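Local coordinates for protein Trypsin/chymotrypsin inhibitor (Alocasia macrorrhizos, PDB 5YCZ) that inhibits the serine proteases trypsin and alpha-chymotrypsin as a homodimeric plant inhibitor of the leguminous Kunitz type, at residues A[15-20]-A[53-58]; A[129-134]-A[176-181]. All blocks are in the same frame, centred on the assembly; numbering follows the deposited sequence.

Contact 1: residues A[15-20]-A[53-58]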
loop_
_atom_site.group_PDB
_atom_site.type_symbol
_atom_site.label_atom_id
_atom_site.label_comp_id
_atom_site.label_asym_id
_atom_site.label_seq_id
_atom_site.Cartn_x
_atom_site.Cartn_y
_atom_site.Cartn_z
ATOM N N GLY A 15 -0.083 -9.273 5.281
ATOM C CA GLY A 15 -0.717 -8.588 4.185
ATOM C C GLY A 15 -2.190 -8.298 4.363
ATOM O O GLY A 15 -2.706 -7.410 3.681
ATOM N N GLN A 16 -2.892 -9.022 5.234
ATOM C CA GLN A 16 -4.301 -8.720 5.435
ATOM C C GLN A 16 -4.465 -7.391 6.176
ATOM O O GLN A 16 -3.528 -6.871 6.793
ATOM C CB GLN A 16 -4.995 -9.844 6.204
ATOM C CG GLN A 16 -4.748 -11.239 5.650
ATOM C CD GLN A 16 -5.200 -11.409 4.222
ATOM O OE1 GLN A 16 -6.388 -11.296 3.919
ATOM N NE2 GLN A 16 -4.254 -11.697 3.329
ATOM N N LEU A 17 -5.683 -6.843 6.120
ATOM C CA LEU A 17 -5.947 -5.499 6.616
ATOM C C LEU A 17 -6.441 -5.551 8.049
ATOM O O LEU A 17 -7.392 -6.271 8.342
ATOM C CB LEU A 17 -6.997 -4.792 5.763
ATOM C CG LEU A 17 -6.837 -4.705 4.256
ATOM C CD1 LEU A 17 -7.757 -3.612 3.736
ATOM C CD2 LEU A 17 -5.403 -4.435 3.895
ATOM N N TYR A 18 -5.833 -4.741 8.921
ATOM C CA TYR A 18 -6.234 -4.642 10.319
ATOM C C TYR A 18 -6.247 -3.181 10.756
ATOM O O TYR A 18 -5.345 -2.416 10.419
ATOM C CB TYR A 18 -5.283 -5.423 11.240
ATOM C CG TYR A 18 -5.125 -6.901 10.928
ATOM C CD1 TYR A 18 -4.348 -7.331 9.854
ATOM C CD2 TYR A 18 -5.735 -7.869 11.722
ATOM C CE1 TYR A 18 -4.209 -8.686 9.563
ATOM C CE2 TYR A 18 -5.589 -9.209 11.446
ATOM C CZ TYR A 18 -4.833 -9.609 10.365
ATOM O OH TYR A 18 -4.698 -10.939 10.089
ATOM N N TYR A 19 -7.259 -2.801 11.513
ATOM C CA TYR A 19 -7.319 -1.487 12.121
ATOM C C TYR A 19 -6.579 -1.500 13.457
ATOM O O TYR A 19 -6.716 -2.446 14.239
ATOM C CB TYR A 19 -8.766 -1.065 12.376
ATOM C CG TYR A 19 -9.657 -0.891 11.163
ATOM C CD1 TYR A 19 -9.290 -0.075 10.100
ATOM C CD2 TYR A 19 -10.906 -1.509 11.113
ATOM C CE1 TYR A 19 -10.133 0.089 9.007
ATOM C CE2 TYR A 19 -11.755 -1.344 10.033
ATOM C CZ TYR A 19 -11.365 -0.550 8.983
ATOM O OH TYR A 19 -12.217 -0.403 7.912
ATOM N N ALA A 20 -5.832 -0.422 13.737
ATOM C CA ALA A 20 -5.111 -0.285 15.005
ATOM C C ALA A 20 -5.948 0.543 15.972
ATOM O O ALA A 20 -5.733 1.738 16.155
ATOM C CB ALA A 20 -3.735 0.335 14.793
ATOM N N GLY A 53 -9.909 4.267 12.472
ATOM C CA GLY A 53 -8.863 4.897 11.676
ATOM C C GLY A 53 -8.865 4.344 10.263
ATOM O O GLY A 53 -9.921 4.112 9.664
ATOM N N ARG A 54 -7.677 4.115 9.722
ATOM C CA ARG A 54 -7.510 3.499 8.416
ATOM C C ARG A 54 -6.820 2.149 8.544
ATOM O O ARG A 54 -6.116 1.888 9.528
ATOM C CB ARG A 54 -6.697 4.403 7.483
ATOM C CG ARG A 54 -7.540 5.479 6.867
ATOM C CD ARG A 54 -6.683 6.346 5.995
ATOM N NE ARG A 54 -7.212 7.696 5.947
ATOM C CZ ARG A 54 -7.921 8.181 4.935
ATOM N NH1 ARG A 54 -8.172 7.419 3.869
ATOM N NH2 ARG A 54 -8.371 9.436 4.986
ATOM N N PRO A 55 -6.993 1.269 7.562
ATOM C CA PRO A 55 -6.434 -0.086 7.681
ATOM C C PRO A 55 -4.921 -0.106 7.510
ATOM O O PRO A 55 -4.360 0.586 6.655
ATOM C CB PRO A 55 -7.120 -0.858 6.548
ATOM C CG PRO A 55 -8.286 -0.018 6.138
ATOM C CD PRO A 55 -7.902 1.403 6.414
ATOM N N LEU A 56 -4.271 -0.932 8.319
ATOM C CA LEU A 56 -2.857 -1.221 8.197
ATOM C C LEU A 56 -2.661 -2.661 7.758
ATOM O O LEU A 56 -3.543 -3.510 7.910
ATOM C CB LEU A 56 -2.133 -0.988 9.525
ATOM C CG LEU A 56 -2.170 0.451 10.017
ATOM C CD1 LEU A 56 -2.127 0.486 11.515
ATOM C CD2 LEU A 56 -1.001 1.223 9.438
ATOM N N ALA A 57 -1.486 -2.932 7.209
ATOM C CA ALA A 57 -1.075 -4.299 6.944
ATOM C C ALA A 57 0.395 -4.424 7.299
ATOM O O ALA A 57 1.144 -3.445 7.219
ATOM C CB ALA A 57 -1.324 -4.699 5.492
ATOM N N PHE A 58 0.793 -5.635 7.710
ATOM C CA PHE A 58 2.110 -5.906 8.270
ATOM C C PHE A 58 2.853 -6.949 7.453
ATOM O O PHE A 58 2.259 -7.873 6.897
ATOM C CB PHE A 58 2.006 -6.393 9.694
ATOM C CG PHE A 58 1.143 -5.536 10.537
ATOM C CD1 PHE A 58 1.679 -4.449 11.206
ATOM C CD2 PHE A 58 -0.217 -5.790 10.638
ATOM C CE1 PHE A 58 0.877 -3.639 11.982
ATOM C CE2 PHE A 58 -1.029 -4.996 11.407
ATOM C CZ PHE A 58 -0.490 -3.911 12.084
HETATM O O HOH W 1 -6.283 2.301 12.311
#

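Contact 2: residues A[129-134]-A[176-181]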
loop_
_atom_site.group_PDB
_atom_site.type_symbol
_atom_site.label_atom_id
_atom_site.label_comp_id
_atom_site.label_asym_id
_atom_site.label_seq_id
_atom_site.Cartn_x
_atom_site.Cartn_y
_atom_site.Cartn_z
ATOM N N ARG A 129 -5.360 -8.941 24.879
ATOM C CA ARG A 129 -4.341 -8.922 23.835
ATOM C C ARG A 129 -4.020 -7.468 23.495
ATOM O O ARG A 129 -4.391 -6.979 22.430
ATOM C CB ARG A 129 -4.810 -9.699 22.598
ATOM C CG ARG A 129 -4.798 -11.216 22.774
ATOM C CD ARG A 129 -5.803 -11.893 21.836
ATOM N NE ARG A 129 -7.151 -11.962 22.402
ATOM C CZ ARG A 129 -7.647 -13.031 23.022
ATOM N NH1 ARG A 129 -6.906 -14.128 23.162
ATOM N NH2 ARG A 129 -8.887 -13.003 23.503
ATOM N N ASP A 130 -3.339 -6.781 24.408
ATOM C CA ASP A 130 -2.823 -5.447 24.145
ATOM C C ASP A 130 -1.408 -5.535 23.612
ATOM O O ASP A 130 -0.644 -6.438 23.964
ATOM C CB ASP A 130 -2.829 -4.587 25.403
ATOM C CG ASP A 130 -4.199 -4.460 25.999
ATOM O OD1 ASP A 130 -5.097 -5.202 25.545
ATOM O OD2 ASP A 130 -4.376 -3.609 26.902
ATOM N N TYR A 131 -1.060 -4.588 22.749
ATOM C CA TYR A 131 0.272 -4.578 22.185
ATOM C C TYR A 131 0.784 -3.154 22.128
ATOM O O TYR A 131 0.054 -2.182 22.348
ATOM C CB TYR A 131 0.293 -5.237 20.805
ATOM C CG TYR A 131 -0.163 -6.684 20.820
ATOM C CD1 TYR A 131 0.760 -7.722 20.912
ATOM C CD2 TYR A 131 -1.519 -7.013 20.745
ATOM C CE1 TYR A 131 0.346 -9.047 20.933
ATOM C CE2 TYR A 131 -1.942 -8.340 20.770
ATOM C CZ TYR A 131 -1.006 -9.348 20.868
ATOM O OH TYR A 131 -1.419 -10.652 20.891
ATOM N N GLN A 132 2.075 -3.045 21.868
ATOM C CA GLN A 132 2.698 -1.784 21.517
ATOM C C GLN A 132 3.574 -2.009 20.289
ATOM O O GLN A 132 3.845 -3.150 19.891
ATOM C CB GLN A 132 3.531 -1.235 22.668
ATOM C CG GLN A 132 2.920 -1.393 24.024
ATOM C CD GLN A 132 3.992 -1.519 25.076
ATOM O OE1 GLN A 132 5.105 -1.971 24.784
ATOM N NE2 GLN A 132 3.675 -1.113 26.305
ATOM N N ILE A 133 4.021 -0.908 19.683
ATOM C CA ILE A 133 4.952 -0.941 18.564
ATOM C C ILE A 133 6.281 -0.376 19.022
ATOM O O ILE A 133 6.335 0.663 19.693
ATOM C CB ILE A 133 4.419 -0.152 17.370
ATOM C CG1 ILE A 133 3.042 -0.705 17.006
ATOM C CG2 ILE A 133 5.423 -0.205 16.221
ATOM C CD1 ILE A 133 2.636 -0.413 15.590
ATOM N N GLU A 134 7.351 -1.062 18.670
ATOM C CA GLU A 134 8.682 -0.601 18.984
ATOM C C GLU A 134 9.379 -0.252 17.690
ATOM O O GLU A 134 9.123 -0.874 16.659
ATOM C CB GLU A 134 9.461 -1.666 19.732
ATOM C CG GLU A 134 8.984 -1.821 21.164
ATOM C CD GLU A 134 10.104 -2.224 22.086
ATOM O OE1 GLU A 134 10.886 -1.326 22.502
ATOM O OE2 GLU A 134 10.207 -3.440 22.366
ATOM N N ILE A 176 -2.455 -0.755 21.809
ATOM C CA ILE A 176 -3.437 -0.923 20.746
ATOM C C ILE A 176 -3.868 -2.380 20.639
ATOM O O ILE A 176 -3.163 -3.295 21.064
ATOM C CB ILE A 176 -2.887 -0.445 19.384
ATOM C CG1 ILE A 176 -1.537 -1.083 19.113
ATOM C CG2 ILE A 176 -2.750 1.062 19.351
ATOM C CD1 ILE A 176 -1.414 -1.610 17.737
ATOM N N ARG A 177 -5.052 -2.583 20.062
ATOM C CA ARG A 177 -5.526 -3.880 19.609
ATOM C C ARG A 177 -5.706 -3.836 18.099
ATOM O O ARG A 177 -5.881 -2.767 17.513
ATOM C CB ARG A 177 -6.861 -4.257 20.250
ATOM C CG ARG A 177 -6.973 -3.957 21.727
ATOM C CD ARG A 177 -8.333 -4.430 22.249
ATOM N NE ARG A 177 -8.735 -3.751 23.476
ATOM C CZ ARG A 177 -8.536 -4.236 24.701
ATOM N NH1 ARG A 177 -7.930 -5.408 24.866
ATOM N NH2 ARG A 177 -8.935 -3.545 25.765
ATOM N N PHE A 178 -5.697 -5.006 17.471
ATOM C CA PHE A 178 -5.912 -5.143 16.035
ATOM C C PHE A 178 -7.294 -5.717 15.744
ATOM O O PHE A 178 -7.647 -6.783 16.253
ATOM C CB PHE A 178 -4.838 -6.039 15.431
ATOM C CG PHE A 178 -3.470 -5.597 15.762
ATOM C CD1 PHE A 178 -2.878 -4.565 15.059
ATOM C CD2 PHE A 178 -2.784 -6.177 16.811
ATOM C CE1 PHE A 178 -1.604 -4.139 15.377
ATOM C CE2 PHE A 178 -1.517 -5.757 17.149
ATOM C CZ PHE A 178 -0.921 -4.739 16.431
ATOM N N VAL A 179 -8.061 -5.025 14.910
ATOM C CA VAL A 179 -9.390 -5.458 14.501
ATOM C C VAL A 179 -9.330 -5.762 13.019
ATOM O O VAL A 179 -9.039 -4.874 12.207
ATOM C CB VAL A 179 -10.447 -4.390 14.802
ATOM C CG1 VAL A 179 -11.756 -4.757 14.151
ATOM C CG2 VAL A 179 -10.629 -4.258 16.290
ATOM N N LYS A 180 -9.593 -7.010 12.662
ATOM C CA LYS A 180 -9.463 -7.391 11.264
ATOM C C LYS A 180 -10.530 -6.699 10.423
ATOM O O LYS A 180 -11.586 -6.282 10.917
ATOM C CB LYS A 180 -9.551 -8.911 11.099
ATOM C CG LYS A 180 -9.019 -9.437 9.764
ATOM C CD LYS A 180 -8.758 -10.930 9.844
ATOM C CE LYS A 180 -8.821 -11.608 8.481
ATOM N NZ LYS A 180 -7.819 -11.117 7.475
ATOM N N VAL A 181 -10.224 -6.554 9.142
ATOM C CA VAL A 181 -11.109 -5.896 8.204
ATOM C C VAL A 181 -11.504 -6.883 7.109
ATOM O O VAL A 181 -12.618 -7.413 7.106
ATOM C CB VAL A 181 -10.446 -4.649 7.610
ATOM C CG1 VAL A 181 -11.484 -3.771 6.944
ATOM C CG2 VAL A 181 -9.692 -3.872 8.692
#

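Contact 1: residues A[15-20]-A[53-58]
L17 reaches across to P55 and A57 in a contact that shows how a short antiparallel pairing is finished by apolar side chains. Its CB already lies 4.0 Å from CB of P55. CG, anti to the carbonyl carbon (chi1 -53°), carries the two methyls in different directions. CD1 also rests against CB of P55, while CD2 lies 4.4 Å from CB of A57, a looser approach; P79 packs on the same side chain. Beside it Y19 and P55 run side by side, and CE1 of the Y19 ring presses on CG of P55 at 3.4 Å, with the R54 carbonyl carbon at the ring edge. A20 CB meets L56 CD1 at 3.7 Å.

The backbone supplies the polar part. Y18 and L56 form a hydrogen-bonded antiparallel pair: Y18 N gives a nearly straight bond to L56 O (2.8 Å, 167°), and L56 N returns one to Y18 O. Farther on, G15 N reaches F58 O at 3.2 Å. A water bridges A20 N and R54 O.

The bond predicted to be reactive, L56-A57, lies here in a paired strand with both residues buried, and A57 is also backbone-bonded to M77. The polar link between the two segments is thus made by backbone hydrogen bonds, to which the side chains across the contact add apolar packing.

Contact 2: residues A[129-134]-A[176-181]
The rings of Y131 and F178 meet obliquely, their planes 47° apart and their centroids 5.8 Å from each other. The side chains cross at about a right angle, and a single atom of F178, CE2, does the touching, reaching CD2 of Y131 at 3.8 Å. The edge of the Y131 ring is occupied by the carbonyl oxygen of I176, 4.1 Å from CD2 and near the ring plane. F58 meets the F178 ring almost perpendicularly, and at the far end of Y131 the hydroxyl is hydrogen-bonded to L5 N.

The third flat group is the guanidinium of R177. R129 N lies at its edge, whereas OD1 of D130 forms a salt bridge with NH1 at 2.9 Å. Carboxylate and guanidinium are turned 85° against each other, and OD1 sits above the guanidinium plane, so the attraction is probably mainly electrostatic. R177, extended from CG to NE, lies side by side with D130, and its CG also passes 4.0 Å from R129 O.

One antiparallel bridge joins the backbones. Y131 N bonds to I176 O at 3.0 Å, and I176 N to Y131 O at 2.9 Å. I176 places CG1 between its own N and carbonyl carbon (chi1 51°), the crowded position, where it comes 3.8 Å from Y131 O.

Beyond this bridge the strands part, 131-135 running between 116-120 and 153-159, and 176-180 running beside 18-22. Such a brief seam between sheets, with aromatic rings behind it, is consistent with the closed barrel of the beta-trefoil fold to which Kunitz-type inhibitors of this family belong.

Overall arrangement
Strand 176-180 of contact 2 pairs with strand 18-22 of contact 1, so the two contacts, with centres about 10 Å apart, flank the seam between these strands. A probable hydrogen bond from Y19 N to V179 O (2.8 Å) belongs to that middle seam. Both contacts are partly buried. Their inner sides converge where F58 and F178 meet, with the L56 side chain about 6 Å from that of F178; their outer sides differ. Contact 1 covers its surface with leucine, proline and tyrosine, whereas contact 2 carries an ion pair there. Contact 1 buries 501 Å² between its segments, contact 2 320 Å².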